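Adenine phosphoribosyltransferase (Leishmania donovani, PDB 1QB7) probably catalyses the salvage of adenine, joining the base to 5-phospho-alpha-D-ribose 1-diphosphate to give AMP and diphosphate. Local coordinates at residues L21-Y29 with A42-T53; V168-P178 with I197-L208. All coordinates share one frame; numbering follows the deposited sequence. Where two conformers were deposited one is given.

Interaction 1: residues L21-Y29 with A42-T53; sequences LLKKSYRWY and ADVSSITESPET. With ADE (adenine), chain C.
Tyr-26, the first residue beyond helix 17-25, lays its ring against Ile-47. Its CB points away from residues 42-53, but an unusual chi1 of -107° brings the ring back to them. The methyl CD1 of Ile-47 sits over the middle of the ring, 3.7 Å from the centroid of Tyr-26 and 8° off its normal, a CH-pi contact with CG and CD2 the nearest atoms. CD1 of Tyr-26 passes 3.5 Å from Ser-46 OG, and CE1 is 3.7 Å from Ala-42 CB, a methyl small enough to fit beside a ring. CZ meets Ile-47 CG1. At the tip, Tyr-26 OH is hydrogen-bonded to a water 2.8 Å away in the ring plane, and that water also bonds to Ala-42 O. Tyrosine thus suits a place greasy at its face and polar at its end.

Ser-46 OG donates to Asp-43 O and accepts a weak bond from Arg-27 N at 3.1 Å. Asp-43 N donates to Arg-27 O at 3.0 Å, beside the antiparallel non-hydrogen-bonded pair of Trp-28 and Ala-42 that sets Ala-42 for adenine: its N donates to N1 of the base at 3.2 Å, and its O accepts from N6. The small hydroxyls Ser-25 OG and Thr-53 OG1 are hydrogen-bonded at 2.6 Å; the OG of Ser-50, at the N-cap of helix 51-67, is hydrogen-bonded to the same OG1. Leu-21 CG runs past Thr-53 OG1 in the opposite direction, and Leu-22 CD2 crosses Ile-47 to reach its CD1 and also touches Thr-53 CG2.

Leu-22 and Ile-47 rest on Ile-57 of helix 51-67, Tyr-26 packs on strands 175-176 and 203-204, and Thr-48 OG1 of helix 45-48 is hydrogen-bonded to Phe-97 O of the second subunit.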
loop_
_atom_site.group_PDB
_atom_site.type_symbol
_atom_site.label_atom_id
_atom_site.label_comp_id
_atom_site.label_asym_id
_atom_site.label_seq_id
_atom_site.Cartn_x
_atom_site.Cartn_y
_atom_site.Cartn_z
ATOM N N LEU A 21 0.711 -10.216 -20.391
ATOM C CA LEU A 21 0.768 -10.805 -19.062
ATOM C C LEU A 21 -0.360 -10.277 -18.180
ATOM O O LEU A 21 -0.955 -11.025 -17.409
ATOM C CB LEU A 21 2.139 -10.518 -18.444
ATOM C CG LEU A 21 2.653 -11.378 -17.291
ATOM C CD1 LEU A 21 2.391 -12.847 -17.541
ATOM C CD2 LEU A 21 4.137 -11.126 -17.137
ATOM N N LEU A 22 -0.658 -8.989 -18.314
ATOM C CA LEU A 22 -1.726 -8.355 -17.546
ATOM C C LEU A 22 -3.083 -8.912 -17.952
ATOM O O LEU A 22 -3.930 -9.185 -17.104
ATOM C CB LEU A 22 -1.706 -6.839 -17.752
ATOM C CG LEU A 22 -0.592 -6.091 -17.027
ATOM C CD1 LEU A 22 -0.501 -4.661 -17.531
ATOM C CD2 LEU A 22 -0.854 -6.123 -15.534
ATOM N N LYS A 23 -3.280 -9.087 -19.256
ATOM C CA LYS A 23 -4.530 -9.622 -19.783
ATOM C C LYS A 23 -4.733 -11.061 -19.285
ATOM O O LYS A 23 -5.852 -11.482 -18.997
ATOM C CB LYS A 23 -4.486 -9.571 -21.311
ATOM C CG LYS A 23 -5.707 -10.103 -22.032
ATOM C CD LYS A 23 -5.424 -10.113 -23.529
ATOM C CE LYS A 23 -6.506 -10.809 -24.340
ATOM N NZ LYS A 23 -7.819 -10.108 -24.283
ATOM N N LYS A 24 -3.630 -11.790 -19.151
ATOM C CA LYS A 24 -3.642 -13.174 -18.696
ATOM C C LYS A 24 -3.871 -13.283 -17.189
ATOM O O LYS A 24 -4.629 -14.136 -16.735
ATOM C CB LYS A 24 -2.317 -13.847 -19.075
ATOM C CG LYS A 24 -2.148 -15.280 -18.588
ATOM C CD LYS A 24 -0.729 -15.784 -18.865
ATOM C CE LYS A 24 -0.437 -17.120 -18.180
ATOM N NZ LYS A 24 -1.269 -18.239 -18.710
ATOM N N SER A 25 -3.240 -12.394 -16.427
ATOM C CA SER A 25 -3.342 -12.397 -14.966
ATOM C C SER A 25 -4.586 -11.771 -14.352
ATOM O O SER A 25 -5.121 -12.301 -13.379
ATOM C CB SER A 25 -2.114 -11.725 -14.348
ATOM O OG SER A 25 -0.925 -12.376 -14.751
ATOM N N TYR A 26 -5.039 -10.645 -14.891
ATOM C CA TYR A 26 -6.199 -9.958 -14.330
ATOM C C TYR A 26 -7.449 -10.795 -14.116
ATOM O O TYR A 26 -7.775 -11.687 -14.906
ATOM C CB TYR A 26 -6.567 -8.729 -15.167
ATOM C CG TYR A 26 -6.226 -7.400 -14.520
ATOM C CD1 TYR A 26 -6.721 -7.063 -13.256
ATOM C CD2 TYR A 26 -5.403 -6.480 -15.169
ATOM C CE1 TYR A 26 -6.398 -5.841 -12.652
ATOM C CE2 TYR A 26 -5.077 -5.262 -14.579
ATOM C CZ TYR A 26 -5.574 -4.950 -13.321
ATOM O OH TYR A 26 -5.220 -3.764 -12.726
ATOM N N ARG A 27 -8.110 -10.535 -12.992
ATOM C CA ARG A 27 -9.372 -11.189 -12.652
ATOM C C ARG A 27 -10.311 -10.095 -12.191
ATOM O O ARG A 27 -9.916 -9.204 -11.435
ATOM C CB ARG A 27 -9.215 -12.225 -11.533
ATOM C CG ARG A 27 -8.475 -13.488 -11.936
ATOM C CD ARG A 27 -9.193 -14.240 -13.041
ATOM N NE ARG A 27 -8.482 -15.458 -13.427
ATOM C CZ ARG A 27 -7.449 -15.506 -14.268
ATOM N NH1 ARG A 27 -6.991 -14.401 -14.843
ATOM N NH2 ARG A 27 -6.881 -16.671 -14.543
ATOM N N TRP A 28 -11.527 -10.114 -12.717
ATOM C CA TRP A 28 -12.533 -9.137 -12.329
ATOM C C TRP A 28 -13.705 -9.867 -11.686
ATOM O O TRP A 28 -13.930 -11.058 -11.937
ATOM C CB TRP A 28 -12.987 -8.285 -13.522
ATOM C CG TRP A 28 -13.647 -9.037 -14.642
ATOM C CD1 TRP A 28 -13.074 -9.414 -15.822
ATOM C CD2 TRP A 28 -15.020 -9.450 -14.712
ATOM N NE1 TRP A 28 -14.004 -10.027 -16.626
ATOM C CE2 TRP A 28 -15.206 -10.062 -15.970
ATOM C CE3 TRP A 28 -16.112 -9.354 -13.834
ATOM C CZ2 TRP A 28 -16.443 -10.581 -16.375
ATOM C CZ3 TRP A 28 -17.345 -9.870 -14.238
ATOM C CH2 TRP A 28 -17.497 -10.475 -15.499
ATOM N N TYR A 29 -14.446 -9.148 -10.851
ATOM C CA TYR A 29 -15.579 -9.725 -10.141
ATOM C C TYR A 29 -16.820 -8.862 -10.276
ATOM O O TYR A 29 -16.729 -7.636 -10.299
ATOM C CB TYR A 29 -15.244 -9.882 -8.649
ATOM C CG TYR A 29 -14.068 -10.787 -8.377
ATOM C CD1 TYR A 29 -12.756 -10.323 -8.523
ATOM C CD2 TYR A 29 -14.261 -12.117 -8.005
ATOM C CE1 TYR A 29 -11.672 -11.161 -8.313
ATOM C CE2 TYR A 29 -13.178 -12.964 -7.788
ATOM C CZ TYR A 29 -11.890 -12.477 -7.948
ATOM O OH TYR A 29 -10.822 -13.310 -7.767
ATOM N N ALA A 42 -11.978 -4.847 -11.228
ATOM C CA ALA A 42 -10.674 -5.445 -11.516
ATOM C C ALA A 42 -9.827 -5.547 -10.250
ATOM O O ALA A 42 -9.312 -4.548 -9.758
ATOM C CB ALA A 42 -9.948 -4.647 -12.577
ATOM N N ASP A 43 -9.671 -6.770 -9.755
ATOM C CA ASP A 43 -8.931 -7.053 -8.527
ATOM C C ASP A 43 -7.401 -6.882 -8.612
ATOM O O ASP A 43 -6.717 -7.614 -9.334
ATOM C CB ASP A 43 -9.297 -8.469 -8.069
ATOM C CG ASP A 43 -8.761 -8.810 -6.693
ATOM O OD1 ASP A 43 -8.319 -7.911 -5.952
ATOM O OD2 ASP A 43 -8.792 -10.005 -6.354
ATOM N N VAL A 44 -6.870 -5.940 -7.833
ATOM C CA VAL A 44 -5.434 -5.684 -7.823
ATOM C C VAL A 44 -4.657 -6.907 -7.306
ATOM O O VAL A 44 -3.493 -7.112 -7.652
ATOM C CB VAL A 44 -5.100 -4.412 -7.001
ATOM C CG1 VAL A 44 -5.263 -4.667 -5.509
ATOM C CG2 VAL A 44 -3.700 -3.916 -7.338
ATOM N N SER A 45 -5.327 -7.749 -6.522
ATOM C CA SER A 45 -4.698 -8.958 -5.987
ATOM C C SER A 45 -4.316 -9.940 -7.086
ATOM O O SER A 45 -3.358 -10.690 -6.935
ATOM C CB SER A 45 -5.611 -9.661 -4.982
ATOM O OG SER A 45 -5.733 -8.904 -3.795
ATOM N N SER A 46 -5.079 -9.960 -8.179
ATOM C CA SER A 46 -4.768 -10.862 -9.286
ATOM C C SER A 46 -3.431 -10.458 -9.917
ATOM O O SER A 46 -2.792 -11.252 -10.602
ATOM C CB SER A 46 -5.884 -10.851 -10.335
ATOM O OG SER A 46 -6.023 -9.575 -10.916
ATOM N N ILE A 47 -3.011 -9.223 -9.668
ATOM C CA ILE A 47 -1.749 -8.720 -10.187
ATOM C C ILE A 47 -0.620 -8.943 -9.171
ATOM O O ILE A 47 0.418 -9.531 -9.506
ATOM C CB ILE A 47 -1.857 -7.211 -10.553
ATOM C CG1 ILE A 47 -2.933 -7.012 -11.629
ATOM C CG2 ILE A 47 -0.511 -6.655 -11.008
ATOM C CD1 ILE A 47 -2.852 -8.008 -12.795
ATOM N N THR A 48 -0.844 -8.517 -7.923
ATOM C CA THR A 48 0.171 -8.652 -6.870
ATOM C C THR A 48 0.468 -10.102 -6.490
ATOM O O THR A 48 1.550 -10.395 -6.001
ATOM C CB THR A 48 -0.178 -7.834 -5.578
ATOM O OG1 THR A 48 -1.319 -8.404 -4.931
ATOM C CG2 THR A 48 -0.478 -6.377 -5.915
ATOM N N GLU A 49 -0.487 -11.003 -6.708
ATOM C CA GLU A 49 -0.283 -12.417 -6.395
ATOM C C GLU A 49 0.423 -13.151 -7.537
ATOM O O GLU A 49 0.749 -14.329 -7.422
ATOM C CB GLU A 49 -1.609 -13.099 -6.072
ATOM C CG GLU A 49 -2.188 -12.707 -4.724
ATOM C CD GLU A 49 -3.548 -13.321 -4.454
ATOM O OE1 GLU A 49 -3.852 -14.404 -4.992
ATOM O OE2 GLU A 49 -4.324 -12.720 -3.691
ATOM N N SER A 50 0.635 -12.448 -8.645
ATOM C CA SER A 50 1.319 -13.008 -9.804
ATOM C C SER A 50 2.745 -12.453 -9.825
ATOM O O SER A 50 2.976 -11.323 -10.263
ATOM C CB SER A 50 0.587 -12.635 -11.096
ATOM O OG SER A 50 1.384 -12.943 -12.232
ATOM N N PRO A 51 3.716 -13.232 -9.318
ATOM C CA PRO A 51 5.123 -12.823 -9.274
ATOM C C PRO A 51 5.667 -12.321 -10.608
ATOM O O PRO A 51 6.318 -11.277 -10.668
ATOM C CB PRO A 51 5.827 -14.102 -8.826
ATOM C CG PRO A 51 4.828 -14.728 -7.937
ATOM C CD PRO A 51 3.549 -14.568 -8.715
ATOM N N GLU A 52 5.374 -13.051 -11.678
ATOM C CA GLU A 52 5.861 -12.680 -13.000
ATOM C C GLU A 52 5.257 -11.358 -13.468
ATOM O O GLU A 52 5.953 -10.523 -14.045
ATOM C CB GLU A 52 5.569 -13.793 -14.013
ATOM C CG GLU A 52 6.296 -13.610 -15.336
ATOM C CD GLU A 52 5.875 -14.600 -16.415
ATOM O OE1 GLU A 52 4.891 -15.353 -16.216
ATOM O OE2 GLU A 52 6.530 -14.607 -17.481
ATOM N N THR A 53 3.970 -11.156 -13.192
ATOM C CA THR A 53 3.302 -9.926 -13.605
ATOM C C THR A 53 3.800 -8.722 -12.808
ATOM O O THR A 53 4.077 -7.667 -13.379
ATOM C CB THR A 53 1.763 -10.045 -13.497
ATOM O OG1 THR A 53 1.332 -11.245 -14.150
ATOM C CG2 THR A 53 1.081 -8.858 -14.170
HETATM N N9 ADE C . -13.762 1.805 -9.952
HETATM C C8 ADE C . -12.961 1.850 -8.876
HETATM N N7 ADE C . -12.183 0.772 -8.742
HETATM C C5 ADE C . -12.523 -0.009 -9.819
HETATM C C6 ADE C . -12.082 -1.262 -10.262
HETATM N N6 ADE C . -11.148 -1.950 -9.610
HETATM N N1 ADE C . -12.654 -1.746 -11.398
HETATM C C2 ADE C . -13.590 -1.030 -12.031
HETATM N N3 ADE C . -14.083 0.168 -11.697
HETATM C C4 ADE C . -13.494 0.615 -10.569
HETATM O O HOH W 1 -6.412 -3.766 -10.217
HETATM O O HOH W 2 -8.429 -12.197 -8.039
#

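Interaction 2: residues V168-P178 with I197-L208; sequences VVEMVSILSIP and IKFISLLSDDAL
Met-171 and Phe-199 head a parallel pairing, held first by backbone bonds. Met-171 N donates to Lys-198 O (2.8 Å), Met-171 O accepts from Ile-200 N, and Ser-173 N donates to Ile-200 O. At Ile-174 and Leu-202, where the bonds to Ile-174 O are weak, both chains turn a corner together and pass from the central sheet into a small second parallel sheet. There Ser-176 N donates to Leu-203 O at 2.9 Å and Asp-205 N to Ser-176 O.

Apolar contacts form the second group. The beta-branched pair Val-172 and Ile-200, well suited to strands, meets CB to CG1 at 3.6 Å. On the other face Met-171 CB lies 3.6 Å from Phe-199 CD2, approaching the ring obliquely. At the corner Ile-174 CD1 touches Leu-202 CD1 at 3.8 Å, and beyond it Leu-175 CD1 packs on Leu-203 CD2.

Among polar groups, Glu-170 and Lys-198 run side by side, and a water joins OE1 to NZ; Glu-170 OE2 is hydrogen-bonded to Tyr-65 OH and forms a salt bridge with Arg-64. Ser-173 OG shares a water with Ile-200 O. Ser-201 has two conformers; in one, its small hydroxyl OG also donates to Leu-203 O (3.0 Å). Ile-177 CD1, close to the bound adenine, crosses the CB of Asp-205 at about a right angle.

Chemically, main-chain bonds fix the register, aliphatic side chains fill the face of Val-172 and Ile-200, while Met-171 and Phe-199 and then serines line the other, and the buried carboxylate of Glu-170 is probably kept ionised by Arg-64.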
loop_
_atom_site.group_PDB
_atom_site.type_symbol
_atom_site.label_atom_id
_atom_site.label_comp_id
_atom_site.label_asym_id
_atom_site.label_seq_id
_atom_site.Cartn_x
_atom_site.Cartn_y
_atom_site.Cartn_z
ATOM N N VAL A 168 3.551 17.670 -12.619
ATOM C CA VAL A 168 3.174 16.270 -12.784
ATOM C C VAL A 168 3.847 15.727 -14.046
ATOM O O VAL A 168 3.738 16.328 -15.121
ATOM C CB VAL A 168 1.635 16.125 -12.922
ATOM C CG1 VAL A 168 1.252 14.708 -13.348
ATOM C CG2 VAL A 168 0.959 16.490 -11.608
ATOM N N VAL A 169 4.585 14.629 -13.899
ATOM C CA VAL A 169 5.252 13.994 -15.030
ATOM C C VAL A 169 4.166 13.308 -15.844
ATOM O O VAL A 169 4.024 13.547 -17.046
ATOM C CB VAL A 169 6.292 12.946 -14.562
ATOM C CG1 VAL A 169 6.834 12.153 -15.745
ATOM C CG2 VAL A 169 7.432 13.640 -13.839
ATOM N N GLU A 170 3.379 12.485 -15.158
ATOM C CA GLU A 170 2.281 11.754 -15.770
ATOM C C GLU A 170 1.507 10.988 -14.710
ATOM O O GLU A 170 2.005 10.759 -13.605
ATOM C CB GLU A 170 2.806 10.767 -16.822
ATOM C CG GLU A 170 3.687 9.670 -16.246
ATOM C CD GLU A 170 4.522 8.954 -17.288
ATOM O OE1 GLU A 170 4.728 9.503 -18.388
ATOM O OE2 GLU A 170 4.987 7.836 -17.002
ATOM N N MET A 171 0.264 10.655 -15.042
ATOM C CA MET A 171 -0.600 9.872 -14.175
ATOM C C MET A 171 -0.534 8.470 -14.762
ATOM O O MET A 171 -0.918 8.265 -15.914
ATOM C CB MET A 171 -2.033 10.398 -14.240
ATOM C CG MET A 171 -3.081 9.520 -13.548
ATOM S SD MET A 171 -2.901 9.355 -11.757
ATOM C CE MET A 171 -3.457 7.664 -11.511
ATOM N N VAL A 172 0.014 7.524 -14.006
ATOM C CA VAL A 172 0.119 6.147 -14.482
ATOM C C VAL A 172 -0.798 5.190 -13.734
ATOM O O VAL A 172 -0.973 5.296 -12.522
ATOM C CB VAL A 172 1.596 5.623 -14.446
ATOM C CG1 VAL A 172 2.191 5.791 -13.073
ATOM C CG2 VAL A 172 1.664 4.147 -14.865
ATOM N N SER A 173 -1.424 4.293 -14.486
ATOM C CA SER A 173 -2.310 3.289 -13.919
ATOM C C SER A 173 -2.053 1.949 -14.605
ATOM O O SER A 173 -1.610 1.909 -15.753
ATOM C CB SER A 173 -3.782 3.704 -14.067
ATOM O OG SER A 173 -4.164 3.870 -15.419
ATOM N N ILE A 174 -2.269 0.858 -13.879
ATOM C CA ILE A 174 -2.077 -0.477 -14.435
ATOM C C ILE A 174 -3.210 -0.720 -15.440
ATOM O O ILE A 174 -2.988 -1.176 -16.563
ATOM C CB ILE A 174 -2.159 -1.576 -13.327
ATOM C CG1 ILE A 174 -1.155 -1.299 -12.199
ATOM C CG2 ILE A 174 -1.947 -2.954 -13.934
ATOM C CD1 ILE A 174 0.294 -1.196 -12.643
ATOM N N LEU A 175 -4.421 -0.367 -15.021
ATOM C CA LEU A 175 -5.608 -0.552 -15.825
ATOM C C LEU A 175 -6.428 0.723 -15.957
ATOM O O LEU A 175 -6.582 1.477 -14.999
ATOM C CB LEU A 175 -6.484 -1.616 -15.177
ATOM C CG LEU A 175 -7.717 -2.034 -15.974
ATOM C CD1 LEU A 175 -7.298 -2.964 -17.106
ATOM C CD2 LEU A 175 -8.690 -2.724 -15.048
ATOM N N SER A 176 -6.968 0.946 -17.151
ATOM C CA SER A 176 -7.819 2.104 -17.405
ATOM C C SER A 176 -9.199 1.621 -17.836
ATOM O O SER A 176 -9.340 0.521 -18.386
ATOM C CB SER A 176 -7.228 2.989 -18.496
ATOM O OG SER A 176 -7.016 2.252 -19.684
ATOM N N ILE A 177 -10.213 2.428 -17.534
ATOM C CA ILE A 177 -11.604 2.141 -17.888
ATOM C C ILE A 177 -12.012 3.315 -18.780
ATOM O O ILE A 177 -12.729 4.217 -18.341
ATOM C CB ILE A 177 -12.521 2.156 -16.639
ATOM C CG1 ILE A 177 -11.874 1.418 -15.457
ATOM C CG2 ILE A 177 -13.878 1.567 -16.986
ATOM C CD1 ILE A 177 -11.708 -0.066 -15.643
ATOM N N PRO A 178 -11.582 3.306 -20.055
ATOM C CA PRO A 178 -11.888 4.382 -21.010
ATOM C C PRO A 178 -13.347 4.844 -21.089
ATOM O O PRO A 178 -13.620 6.021 -21.356
ATOM C CB PRO A 178 -11.371 3.819 -22.338
ATOM C CG PRO A 178 -11.455 2.333 -22.143
ATOM C CD PRO A 178 -10.957 2.165 -20.745
ATOM N N ILE A 197 -1.606 17.437 -19.094
ATOM C CA ILE A 197 -1.313 16.331 -18.186
ATOM C C ILE A 197 -1.363 15.020 -18.958
ATOM O O ILE A 197 -2.381 14.693 -19.560
ATOM C CB ILE A 197 -2.342 16.234 -17.022
ATOM C CG1 ILE A 197 -2.342 17.518 -16.180
ATOM C CG2 ILE A 197 -2.045 15.007 -16.155
ATOM C CD1 ILE A 197 -1.010 17.856 -15.537
ATOM N N LYS A 198 -0.270 14.266 -18.929
ATOM C CA LYS A 198 -0.216 12.992 -19.626
ATOM C C LYS A 198 -0.729 11.831 -18.769
ATOM O O LYS A 198 -0.412 11.727 -17.582
ATOM C CB LYS A 198 1.205 12.691 -20.096
ATOM C CG LYS A 198 1.304 11.366 -20.812
ATOM C CD LYS A 198 2.728 10.981 -21.160
ATOM C CE LYS A 198 3.316 11.882 -22.221
ATOM N NZ LYS A 198 4.675 11.417 -22.599
ATOM N N PHE A 199 -1.554 10.989 -19.382
ATOM C CA PHE A 199 -2.104 9.809 -18.733
ATOM C C PHE A 199 -1.580 8.583 -19.467
ATOM O O PHE A 199 -1.623 8.538 -20.694
ATOM C CB PHE A 199 -3.634 9.795 -18.825
ATOM C CG PHE A 199 -4.313 10.775 -17.918
ATOM C CD1 PHE A 199 -4.559 12.076 -18.340
ATOM C CD2 PHE A 199 -4.698 10.399 -16.635
ATOM C CE1 PHE A 199 -5.181 12.992 -17.497
ATOM C CE2 PHE A 199 -5.322 11.307 -15.777
ATOM C CZ PHE A 199 -5.562 12.606 -16.210
ATOM N N ILE A 200 -1.036 7.618 -18.735
ATOM C CA ILE A 200 -0.568 6.381 -19.354
ATOM C C ILE A 200 -1.146 5.186 -18.599
ATOM O O ILE A 200 -1.290 5.215 -17.371
ATOM C CB ILE A 200 0.985 6.253 -19.428
ATOM C CG1 ILE A 200 1.591 6.142 -18.033
ATOM C CG2 ILE A 200 1.587 7.416 -20.207
ATOM C CD1 ILE A 200 2.970 5.523 -18.026
ATOM N N SER A 201 -1.547 4.166 -19.352
ATOM C CA SER A 201 -2.106 2.940 -18.789
ATOM C C SER A 201 -1.429 1.753 -19.457
ATOM O O SER A 201 -1.036 1.835 -20.623
ATOM C CB SER A 201 -3.615 2.880 -19.025
ATOM O OG SER A 201 -4.192 1.773 -18.364
ATOM N N LEU A 202 -1.295 0.654 -18.718
ATOM C CA LEU A 202 -0.660 -0.548 -19.241
ATOM C C LEU A 202 -1.664 -1.497 -19.903
ATOM O O LEU A 202 -1.293 -2.298 -20.765
ATOM C CB LEU A 202 0.099 -1.269 -18.127
ATOM C CG LEU A 202 1.096 -0.404 -17.345
ATOM C CD1 LEU A 202 1.678 -1.203 -16.194
ATOM C CD2 LEU A 202 2.194 0.113 -18.270
ATOM N N LEU A 203 -2.930 -1.391 -19.512
ATOM C CA LEU A 203 -3.979 -2.236 -20.066
ATOM C C LEU A 203 -5.337 -1.549 -19.976
ATOM O O LEU A 203 -5.614 -0.831 -19.019
ATOM C CB LEU A 203 -4.047 -3.570 -19.315
ATOM C CG LEU A 203 -4.950 -4.644 -19.936
ATOM C CD1 LEU A 203 -4.245 -5.267 -21.133
ATOM C CD2 LEU A 203 -5.299 -5.723 -18.922
ATOM N N SER A 204 -6.166 -1.752 -20.995
ATOM C CA SER A 204 -7.515 -1.199 -21.024
ATOM C C SER A 204 -8.453 -2.310 -20.562
ATOM O O SER A 204 -8.253 -3.469 -20.918
ATOM C CB SER A 204 -7.899 -0.788 -22.446
ATOM O OG SER A 204 -9.299 -0.578 -22.540
ATOM N N ASP A 205 -9.485 -1.973 -19.796
ATOM C CA ASP A 205 -10.403 -3.016 -19.345
ATOM C C ASP A 205 -11.137 -3.670 -20.523
ATOM O O ASP A 205 -11.746 -4.723 -20.367
ATOM C CB ASP A 205 -11.382 -2.499 -18.282
ATOM C CG ASP A 205 -12.500 -1.673 -18.865
ATOM O OD1 ASP A 205 -12.225 -0.845 -19.763
ATOM O OD2 ASP A 205 -13.653 -1.849 -18.411
ATOM N N ASP A 206 -11.056 -3.052 -21.702
ATOM C CA ASP A 206 -11.678 -3.615 -22.895
ATOM C C ASP A 206 -10.965 -4.901 -23.281
ATOM O O ASP A 206 -11.514 -5.726 -24.009
ATOM C CB ASP A 206 -11.646 -2.623 -24.059
ATOM C CG ASP A 206 -12.354 -3.154 -25.308
ATOM O OD1 ASP A 206 -13.542 -3.536 -25.202
ATOM O OD2 ASP A 206 -11.723 -3.212 -26.388
ATOM N N ALA A 207 -9.746 -5.071 -22.780
ATOM C CA ALA A 207 -8.964 -6.265 -23.053
ATOM C C ALA A 207 -9.414 -7.424 -22.168
ATOM O O ALA A 207 -9.091 -8.578 -22.437
ATOM C CB ALA A 207 -7.495 -5.988 -22.837
ATOM N N LEU A 208 -10.134 -7.110 -21.091
ATOM C CA LEU A 208 -10.617 -8.130 -20.168
ATOM C C LEU A 208 -11.922 -8.699 -20.679
ATOM O O LEU A 208 -12.821 -7.961 -21.065
ATOM C CB LEU A 208 -10.815 -7.544 -18.771
ATOM C CG LEU A 208 -9.581 -6.887 -18.150
ATOM C CD1 LEU A 208 -9.891 -6.510 -16.718
ATOM C CD2 LEU A 208 -8.382 -7.820 -18.213
HETATM O O HOH W 3 2.188 15.398 -17.933
HETATM O O HOH W 4 5.928 11.517 -19.882
HETATM O O HOH W 5 -3.756 6.463 -16.171
#

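In the fold
From the N terminus, helix 17-25 and strand 28-29 come first; interaction 1 then closes the loop of residues 30-41 by bringing residues 42-53 back against 21-29, with its Ala-42 end at the adenine. Much later, residues 168-178 and 197-208 enclose helix 182-192 in a beta-alpha-beta crossover, which interaction 2 completes. The two loops follow in series, neither nested nor crossed, yet their contacts touch in space: Ala-42 CB packs on Leu-175 CD2, Leu-22 meets Leu-202, and Lys-23 NZ probably bonds to Ala-207 O. Together they join the N-terminal helix and the helices facing the second subunit to the central sheet of the phosphoribosyltransferase fold.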